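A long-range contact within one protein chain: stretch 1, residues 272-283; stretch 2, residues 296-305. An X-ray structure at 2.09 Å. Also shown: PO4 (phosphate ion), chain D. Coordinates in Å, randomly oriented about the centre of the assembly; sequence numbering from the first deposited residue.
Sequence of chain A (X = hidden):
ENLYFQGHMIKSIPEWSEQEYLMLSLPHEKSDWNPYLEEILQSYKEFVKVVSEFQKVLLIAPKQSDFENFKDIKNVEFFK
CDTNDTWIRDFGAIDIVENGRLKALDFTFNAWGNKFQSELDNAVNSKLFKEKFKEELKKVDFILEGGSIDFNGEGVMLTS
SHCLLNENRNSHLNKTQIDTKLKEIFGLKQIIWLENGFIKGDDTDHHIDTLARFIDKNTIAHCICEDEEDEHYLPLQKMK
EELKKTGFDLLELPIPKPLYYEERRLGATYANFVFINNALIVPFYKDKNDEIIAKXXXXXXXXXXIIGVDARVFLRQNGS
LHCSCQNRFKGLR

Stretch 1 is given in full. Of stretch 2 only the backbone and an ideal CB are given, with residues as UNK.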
ATOM      1  N   ASN A 272       7.012   2.540  -2.399  1.00 23.42           N
ATOM      2  CA  ASN A 272       5.582   2.844  -2.270  1.00 23.49           C
ATOM      3  C   ASN A 272       4.852   2.846  -3.625  1.00 23.05           C
ATOM      4  O   ASN A 272       4.010   3.713  -3.895  1.00 23.16           O
ATOM      5  CB  ASN A 272       5.413   4.193  -1.566  1.00 24.16           C
ATOM      6  CG  ASN A 272       4.251   4.209  -0.597  1.00 24.79           C
ATOM      7  OD1 ASN A 272       3.277   4.925  -0.796  1.00 25.62           O
ATOM      8  ND2 ASN A 272       4.353   3.424   0.463  1.00 25.41           N
ATOM      9  N   PHE A 273       5.181   1.870  -4.473  1.00 22.37           N
ATOM     10  CA  PHE A 273       4.477   1.660  -5.735  1.00 21.55           C
ATOM     11  C   PHE A 273       3.171   0.902  -5.505  1.00 21.60           C
ATOM     12  O   PHE A 273       2.888   0.461  -4.391  1.00 20.85           O
ATOM     13  CB  PHE A 273       5.361   0.933  -6.769  1.00 21.24           C
ATOM     14  CG  PHE A 273       6.098  -0.279  -6.242  1.00 21.29           C
ATOM     15  CD1 PHE A 273       5.416  -1.373  -5.704  1.00 21.04           C
ATOM     16  CD2 PHE A 273       7.483  -0.353  -6.342  1.00 21.02           C
ATOM     17  CE1 PHE A 273       6.106  -2.489  -5.248  1.00 21.01           C
ATOM     18  CE2 PHE A 273       8.174  -1.468  -5.888  1.00 21.16           C
ATOM     19  CZ  PHE A 273       7.483  -2.539  -5.345  1.00 20.86           C
ATOM     20  N   VAL A 274       2.370   0.757  -6.557  1.00 21.81           N
ATOM     21  CA  VAL A 274       1.135   0.002  -6.451  1.00 22.34           C
ATOM     22  C   VAL A 274       0.883  -0.829  -7.698  1.00 21.72           C
ATOM     23  O   VAL A 274       0.944  -0.321  -8.808  1.00 22.50           O
ATOM     24  CB  VAL A 274      -0.085   0.909  -6.127  1.00 23.17           C
ATOM     25  CG1 VAL A 274      -0.203   2.058  -7.104  1.00 23.99           C
ATOM     26  CG2 VAL A 274      -1.374   0.093  -6.100  1.00 23.50           C
ATOM     27  N   PHE A 275       0.625  -2.120  -7.501  1.00 21.32           N
ATOM     28  CA  PHE A 275       0.244  -2.992  -8.603  1.00 20.80           C
ATOM     29  C   PHE A 275      -1.231  -2.791  -8.920  1.00 20.97           C
ATOM     30  O   PHE A 275      -2.059  -2.648  -8.011  1.00 20.57           O
ATOM     31  CB  PHE A 275       0.465  -4.457  -8.259  1.00 21.05           C
ATOM     32  CG  PHE A 275       1.885  -4.926  -8.417  1.00 21.09           C
ATOM     33  CD1 PHE A 275       2.391  -5.239  -9.674  1.00 20.80           C
ATOM     34  CD2 PHE A 275       2.699  -5.109  -7.302  1.00 20.72           C
ATOM     35  CE1 PHE A 275       3.691  -5.700  -9.816  1.00 20.62           C
ATOM     36  CE2 PHE A 275       3.999  -5.572  -7.438  1.00 20.43           C
ATOM     37  CZ  PHE A 275       4.494  -5.866  -8.697  1.00 20.74           C
ATOM     38  N   ILE A 276      -1.532  -2.769 -10.215  1.00 21.06           N
ATOM     39  CA  ILE A 276      -2.893  -2.781 -10.731  1.00 21.49           C
ATOM     40  C   ILE A 276      -2.891  -3.703 -11.932  1.00 21.97           C
ATOM     41  O   ILE A 276      -1.839  -4.217 -12.321  1.00 22.51           O
ATOM     42  CB  ILE A 276      -3.372  -1.375 -11.123  1.00 21.78           C
ATOM     43  CG1 ILE A 276      -2.418  -0.746 -12.148  1.00 22.11           C
ATOM     44  CG2 ILE A 276      -3.486  -0.498  -9.879  1.00 21.84           C
ATOM     45  CD1 ILE A 276      -2.976   0.477 -12.840  1.00 22.50           C
ATOM     46  N   ASN A 277      -4.051  -3.924 -12.531  1.00 23.24           N
ATOM     47  CA  ASN A 277      -4.124  -4.862 -13.649  1.00 23.69           C
ATOM     48  C   ASN A 277      -3.198  -4.442 -14.790  1.00 24.17           C
ATOM     49  O   ASN A 277      -3.329  -3.340 -15.331  1.00 23.98           O
ATOM     50  CB  ASN A 277      -5.559  -4.988 -14.140  1.00 24.17           C
ATOM     51  CG  ASN A 277      -6.468  -5.608 -13.102  1.00 24.83           C
ATOM     52  OD1 ASN A 277      -5.999  -6.195 -12.123  1.00 25.87           O
ATOM     53  ND2 ASN A 277      -7.774  -5.474 -13.296  1.00 24.98           N
ATOM     54  N   ASN A 278      -2.245  -5.317 -15.116  1.00 23.15           N
ATOM     55  CA  ASN A 278      -1.311  -5.113 -16.224  1.00 22.95           C
ATOM     56  C   ASN A 278      -0.330  -3.954 -16.050  1.00 22.78           C
ATOM     57  O   ASN A 278       0.366  -3.591 -16.991  1.00 22.63           O
ATOM     58  CB  ASN A 278      -2.067  -4.951 -17.553  1.00 23.81           C
ATOM     59  CG  ASN A 278      -2.923  -6.149 -17.875  1.00 24.34           C
ATOM     60  OD1 ASN A 278      -4.148  -6.064 -17.891  1.00 25.62           O
ATOM     61  ND2 ASN A 278      -2.282  -7.283 -18.098  1.00 24.95           N
ATOM     62  N   ALA A 279      -0.231  -3.404 -14.846  1.00 22.26           N
ATOM     63  CA  ALA A 279       0.663  -2.286 -14.625  1.00 21.24           C
ATOM     64  C   ALA A 279       1.160  -2.180 -13.198  1.00 20.60           C
ATOM     65  O   ALA A 279       0.567  -2.717 -12.258  1.00 20.18           O
ATOM     66  CB  ALA A 279      -0.013  -0.988 -15.043  1.00 21.50           C
ATOM     67  N   LEU A 280       2.286  -1.488 -13.071  1.00 20.41           N
ATOM     68  CA  LEU A 280       2.880  -1.149 -11.796  1.00 20.20           C
ATOM     69  C   LEU A 280       3.105   0.353 -11.800  1.00 20.70           C
ATOM     70  O   LEU A 280       3.866   0.871 -12.612  1.00 20.79           O
ATOM     71  CB  LEU A 280       4.208  -1.882 -11.611  1.00 19.89           C
ATOM     72  CG  LEU A 280       4.998  -1.487 -10.357  1.00 19.77           C
ATOM     73  CD1 LEU A 280       4.216  -1.785  -9.088  1.00 19.48           C
ATOM     74  CD2 LEU A 280       6.343  -2.186 -10.333  1.00 20.20           C
ATOM     75  N   ILE A 281       2.440   1.053 -10.893  1.00 21.88           N
ATOM     76  CA  ILE A 281       2.526   2.503 -10.850  1.00 22.79           C
ATOM     77  C   ILE A 281       3.570   2.880  -9.810  1.00 22.53           C
ATOM     78  O   ILE A 281       3.420   2.573  -8.633  1.00 22.85           O
ATOM     79  CB  ILE A 281       1.166   3.156 -10.504  1.00 22.98           C
ATOM     80  CG1 ILE A 281       0.023   2.515 -11.302  1.00 23.13           C
ATOM     81  CG2 ILE A 281       1.225   4.659 -10.750  1.00 23.38           C
ATOM     82  CD1 ILE A 281       0.184   2.552 -12.806  1.00 23.33           C
ATOM     83  N   VAL A 282       4.633   3.542 -10.253  1.00 23.48           N
ATOM     84  CA  VAL A 282       5.771   3.846  -9.373  1.00 23.54           C
ATOM     85  C   VAL A 282       5.858   5.344  -9.097  1.00 22.97           C
ATOM     86  O   VAL A 282       5.610   6.152  -9.988  1.00 23.03           O
ATOM     87  CB  VAL A 282       7.115   3.320  -9.952  1.00 24.02           C
ATOM     88  CG1 VAL A 282       7.059   1.814 -10.142  1.00 24.45           C
ATOM     89  CG2 VAL A 282       7.471   3.979 -11.281  1.00 24.87           C
ATOM     90  N   PRO A 283       6.210   5.723  -7.861  1.00 23.27           N
ATOM     91  CA  PRO A 283       6.386   7.141  -7.585  1.00 23.98           C
ATOM     92  C   PRO A 283       7.650   7.689  -8.249  1.00 25.02           C
ATOM     93  O   PRO A 283       8.701   7.044  -8.208  1.00 26.03           O
ATOM     94  CB  PRO A 283       6.498   7.206  -6.056  1.00 24.30           C
ATOM     95  CG  PRO A 283       6.889   5.840  -5.617  1.00 23.99           C
ATOM     96  CD  PRO A 283       6.465   4.876  -6.682  1.00 23.55           C
ATOM     97  N   UNK A 296      14.741  -0.898 -14.070  1.00 24.39           N
ATOM     98  CA  UNK A 296      15.029  -2.081 -13.264  1.00 24.63           C
ATOM     99  C   UNK A 296      13.758  -2.890 -12.984  1.00 23.97           C
ATOM    100  O   UNK A 296      13.714  -4.102 -13.246  1.00 23.85           O
ATOM    101  CB  UNK A 296      15.692  -1.672 -11.947  1.00 24.63           C
ATOM    102  N   UNK A 297      12.719  -2.222 -12.482  1.00 22.21           N
ATOM    103  CA  UNK A 297      11.455  -2.892 -12.195  1.00 21.67           C
ATOM    104  C   UNK A 297      10.786  -3.423 -13.467  1.00 22.52           C
ATOM    105  O   UNK A 297      10.210  -4.510 -13.467  1.00 21.70           O
ATOM    106  CB  UNK A 297      10.509  -1.932 -11.471  1.00 21.67           C
ATOM    107  N   UNK A 298      10.867  -2.637 -14.540  1.00 23.14           N
ATOM    108  CA  UNK A 298      10.286  -2.987 -15.829  1.00 24.30           C
ATOM    109  C   UNK A 298      10.888  -4.276 -16.401  1.00 24.82           C
ATOM    110  O   UNK A 298      10.162  -5.182 -16.824  1.00 24.91           O
ATOM    111  CB  UNK A 298      10.483  -1.836 -16.817  1.00 24.30           C
ATOM    112  N   UNK A 299      12.210  -4.361 -16.404  1.00 26.08           N
ATOM    113  CA  UNK A 299      12.894  -5.570 -16.865  1.00 28.10           C
ATOM    114  C   UNK A 299      12.514  -6.797 -16.034  1.00 27.51           C
ATOM    115  O   UNK A 299      12.333  -7.887 -16.577  1.00 26.99           O
ATOM    116  CB  UNK A 299      14.409  -5.363 -16.819  1.00 28.10           C
ATOM    117  N   UNK A 300      12.379  -6.605 -14.722  1.00 26.37           N
ATOM    118  CA  UNK A 300      12.042  -7.692 -13.799  1.00 26.36           C
ATOM    119  C   UNK A 300      10.572  -8.091 -13.842  1.00 26.33           C
ATOM    120  O   UNK A 300      10.200  -9.129 -13.299  1.00 26.48           O
ATOM    121  CB  UNK A 300      12.411  -7.287 -12.371  1.00 26.36           C
ATOM    122  N   UNK A 301       9.736  -7.267 -14.469  1.00 26.69           N
ATOM    123  CA  UNK A 301       8.313  -7.541 -14.590  1.00 26.05           C
ATOM    124  C   UNK A 301       7.859  -7.489 -16.057  1.00 26.89           C
ATOM    125  O   UNK A 301       7.143  -6.568 -16.463  1.00 26.01           O
ATOM    126  CB  UNK A 301       7.514  -6.542 -13.751  1.00 26.05           C
ATOM    127  N   UNK A 302       8.235  -8.510 -16.850  1.00 28.77           N
ATOM    128  CA  UNK A 302       8.058  -8.477 -18.309  1.00 29.09           C
ATOM    129  C   UNK A 302       6.626  -8.389 -18.833  1.00 28.60           C
ATOM    130  O   UNK A 302       6.448  -8.165 -20.022  1.00 29.33           O
ATOM    131  CB  UNK A 302       8.699  -9.733 -18.903  1.00 29.09           C
ATOM    132  N   UNK A 303       5.626  -8.588 -17.979  1.00 28.90           N
ATOM    133  CA  UNK A 303       4.224  -8.526 -18.388  1.00 29.62           C
ATOM    134  C   UNK A 303       3.464  -7.372 -17.743  1.00 28.16           C
ATOM    135  O   UNK A 303       2.242  -7.383 -17.687  1.00 28.99           O
ATOM    136  CB  UNK A 303       3.528  -9.846 -18.048  1.00 29.62           C
ATOM    137  N   UNK A 304       4.194  -6.376 -17.263  1.00 27.40           N
ATOM    138  CA  UNK A 304       3.592  -5.187 -16.682  1.00 26.79           C
ATOM    139  C   UNK A 304       4.111  -3.949 -17.392  1.00 26.39           C
ATOM    140  O   UNK A 304       5.252  -3.911 -17.828  1.00 26.96           O
ATOM    141  CB  UNK A 304       3.879  -5.108 -15.181  1.00 26.79           C
ATOM    142  N   UNK A 305       3.256  -2.940 -17.509  1.00 26.22           N
ATOM    143  CA  UNK A 305       3.694  -1.622 -17.906  1.00 26.46           C
ATOM    144  C   UNK A 305       4.050  -0.883 -16.622  1.00 25.36           C
ATOM    145  O   UNK A 305       3.243  -0.820 -15.703  1.00 25.12           O
ATOM    146  CB  UNK A 305       2.626  -0.885 -18.716  1.00 26.46           C
TER
HETATM  147  P   PO4 D 402       5.229 -10.275 -14.494  1.00 56.10           P
HETATM  148  O1  PO4 D 402       6.077 -10.475 -13.261  1.00 52.88           O
HETATM  149  O2  PO4 D 402       5.411  -8.883 -15.049  1.00 47.09           O
HETATM  150  O3  PO4 D 402       3.785 -10.499 -14.111  1.00 55.16           O
HETATM  151  O4  PO4 D 402       5.600 -11.283 -15.560  1.00 56.92           O

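Position 296 lies on a helix, with nothing of stretch 1 within 5.5 Å of its ideal CB, so almost any helix-tolerant residue would suit. It is Arg-296, chi1 and chi2 t, chi3 m; it makes no contact with stretch 1.

At 297 the CA-to-CB bond points toward stretch 1, and the ideal CB stands 4.3 Å from Leu-280 CD2 and 5.3 Å from Val-282 CG1. With the Phe-273 ring also near, the surroundings are wholly apolar; leucine, isoleucine or methionine would fit. The residue is Leu-297, chi1 m and chi2 t. Its CD1 reaches Val-282 CG1 at 3.7 Å, and also lies 4.1 Å from both Leu-280 CD2 and Phe-273 CD2, so the branched end of Leu-297 packs among Phe-273, Leu-280 and Val-282.

Positions 298, 299 and 300 carry helical angles and meet nothing of stretch 1; small or polar residues are all acceptable. They are Ser-298, Lys-299 and Ala-300.

At 301 the backbone angles (phi/psi -126/73) are not helical and CB again points toward stretch 1, but too far off for a short side chain to touch it. A longer apolar one could span the gap to Leu-280 and Phe-275. Leu-301 does so: its CD1 lies 3.5 Å from Leu-280 CD2 and 4.1 Å from Phe-275 CE1.

Position 302 is the second residue of a type I turn, where phi of -63° suits proline well, and it is Pro-302. Position 303 follows in the turn, at -115/20, where a small polar, uncharged residue such as asparagine or serine suits the turn and the neighbouring phosphate; an acidic one would not. Asn-303 turns its side-chain end away from stretch 1, while its N donates a hydrogen bond to phosphate O2 (3.0 Å).

At 304 the CB points sideways, 4.2 Å from Asn-278 O, with the Phe-275 ring and the phosphate both within reach. A flat side chain with polar edges is attractive; glutamine might also serve. His-304 combines both roles. Its ND1 donates to phosphate O2 at 2.8 Å, its face receives the edge of Phe-275 (centroids 5.3 Å apart, planes at 69°), and a water joins its NE2 to Ile-276 O, 2.7 Å from each.

Position 305 is in strand conformation, paired parallel with Ala-279. Its N donates to Asn-278 O (3.0 Å) and its O accepts from Leu-280 N (2.9 Å), bonds that any residue but proline could make. The CB shares a sheet face with that of Ala-279, whose small methyl leaves room for many side chains. Lys-305 has its CB 4.5 Å from Ala-279 CB, and the end of its chain leads away from stretch 1.

Stretch 2, residues 296-305: RLSKALPNHK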
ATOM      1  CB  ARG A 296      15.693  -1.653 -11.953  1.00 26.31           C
ATOM      2  CG  ARG A 296      16.567  -2.699 -11.294  1.00 27.13           C
ATOM      3  CD  ARG A 296      17.339  -2.082 -10.128  1.00 27.81           C
ATOM      4  NE  ARG A 296      18.597  -1.471 -10.550  1.00 27.76           N
ATOM      5  CZ  ARG A 296      19.378  -0.715  -9.782  1.00 27.56           C
ATOM      6  NH1 ARG A 296      19.042  -0.426  -8.528  1.00 27.26           N
ATOM      7  NH2 ARG A 296      20.508  -0.236 -10.279  1.00 28.33           N
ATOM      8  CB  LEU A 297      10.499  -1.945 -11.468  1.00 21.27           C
ATOM      9  CG  LEU A 297      10.800  -1.634  -9.998  1.00 20.70           C
ATOM     10  CD1 LEU A 297      10.005  -0.422  -9.540  1.00 20.67           C
ATOM     11  CD2 LEU A 297      10.482  -2.828  -9.117  1.00 20.52           C
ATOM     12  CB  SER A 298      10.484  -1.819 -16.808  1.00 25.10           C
ATOM     13  OG  SER A 298       9.973  -2.117 -18.086  1.00 27.24           O
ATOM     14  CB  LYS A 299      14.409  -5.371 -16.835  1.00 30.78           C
ATOM     15  CG  LYS A 299      15.152  -6.210 -17.864  1.00 33.76           C
ATOM     16  CD  LYS A 299      16.617  -5.815 -18.000  1.00 36.24           C
ATOM     17  CE  LYS A 299      16.786  -4.329 -18.273  1.00 38.59           C
ATOM     18  NZ  LYS A 299      18.046  -4.016 -19.010  1.00 40.71           N
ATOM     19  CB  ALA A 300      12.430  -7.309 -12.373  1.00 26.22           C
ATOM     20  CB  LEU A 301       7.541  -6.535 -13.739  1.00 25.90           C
ATOM     21  CG  LEU A 301       7.877  -6.569 -12.246  1.00 25.72           C
ATOM     22  CD1 LEU A 301       7.356  -5.315 -11.571  1.00 25.38           C
ATOM     23  CD2 LEU A 301       7.294  -7.811 -11.590  1.00 25.91           C
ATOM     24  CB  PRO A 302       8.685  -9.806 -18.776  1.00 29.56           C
ATOM     25  CG  PRO A 302       9.507 -10.291 -17.639  1.00 29.33           C
ATOM     26  CD  PRO A 302       8.810  -9.795 -16.411  1.00 29.71           C
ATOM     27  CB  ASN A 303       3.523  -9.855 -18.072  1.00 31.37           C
ATOM     28  CG  ASN A 303       4.192 -11.037 -18.743  1.00 33.40           C
ATOM     29  OD1 ASN A 303       4.614 -11.973 -18.082  1.00 36.34           O
ATOM     30  ND2 ASN A 303       4.305 -10.990 -20.060  1.00 35.20           N
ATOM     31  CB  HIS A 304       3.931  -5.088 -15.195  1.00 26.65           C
ATOM     32  CG  HIS A 304       3.083  -5.956 -14.323  1.00 26.56           C
ATOM     33  ND1 HIS A 304       3.379  -7.278 -14.079  1.00 26.09           N
ATOM     34  CD2 HIS A 304       1.946  -5.689 -13.637  1.00 26.85           C
ATOM     35  CE1 HIS A 304       2.462  -7.789 -13.275  1.00 27.30           C
ATOM     36  NE2 HIS A 304       1.581  -6.847 -12.992  1.00 26.74           N
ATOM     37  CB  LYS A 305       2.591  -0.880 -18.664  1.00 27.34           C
ATOM     38  CG  LYS A 305       1.920  -1.675 -19.780  1.00 28.61           C
ATOM     39  CD  LYS A 305       2.898  -2.149 -20.839  1.00 29.54           C
ATOM     40  CE  LYS A 305       2.151  -2.733 -22.029  1.00 30.72           C
ATOM     41  NZ  LYS A 305       3.053  -3.454 -22.969  1.00 30.79           N
TER
HETATM   42  O   HOH W   1      -0.632  -6.469 -11.422  1.00 23.70           O
HETATM   43  O   HOH W   2       0.744  -5.064 -19.610  1.00 30.98           O
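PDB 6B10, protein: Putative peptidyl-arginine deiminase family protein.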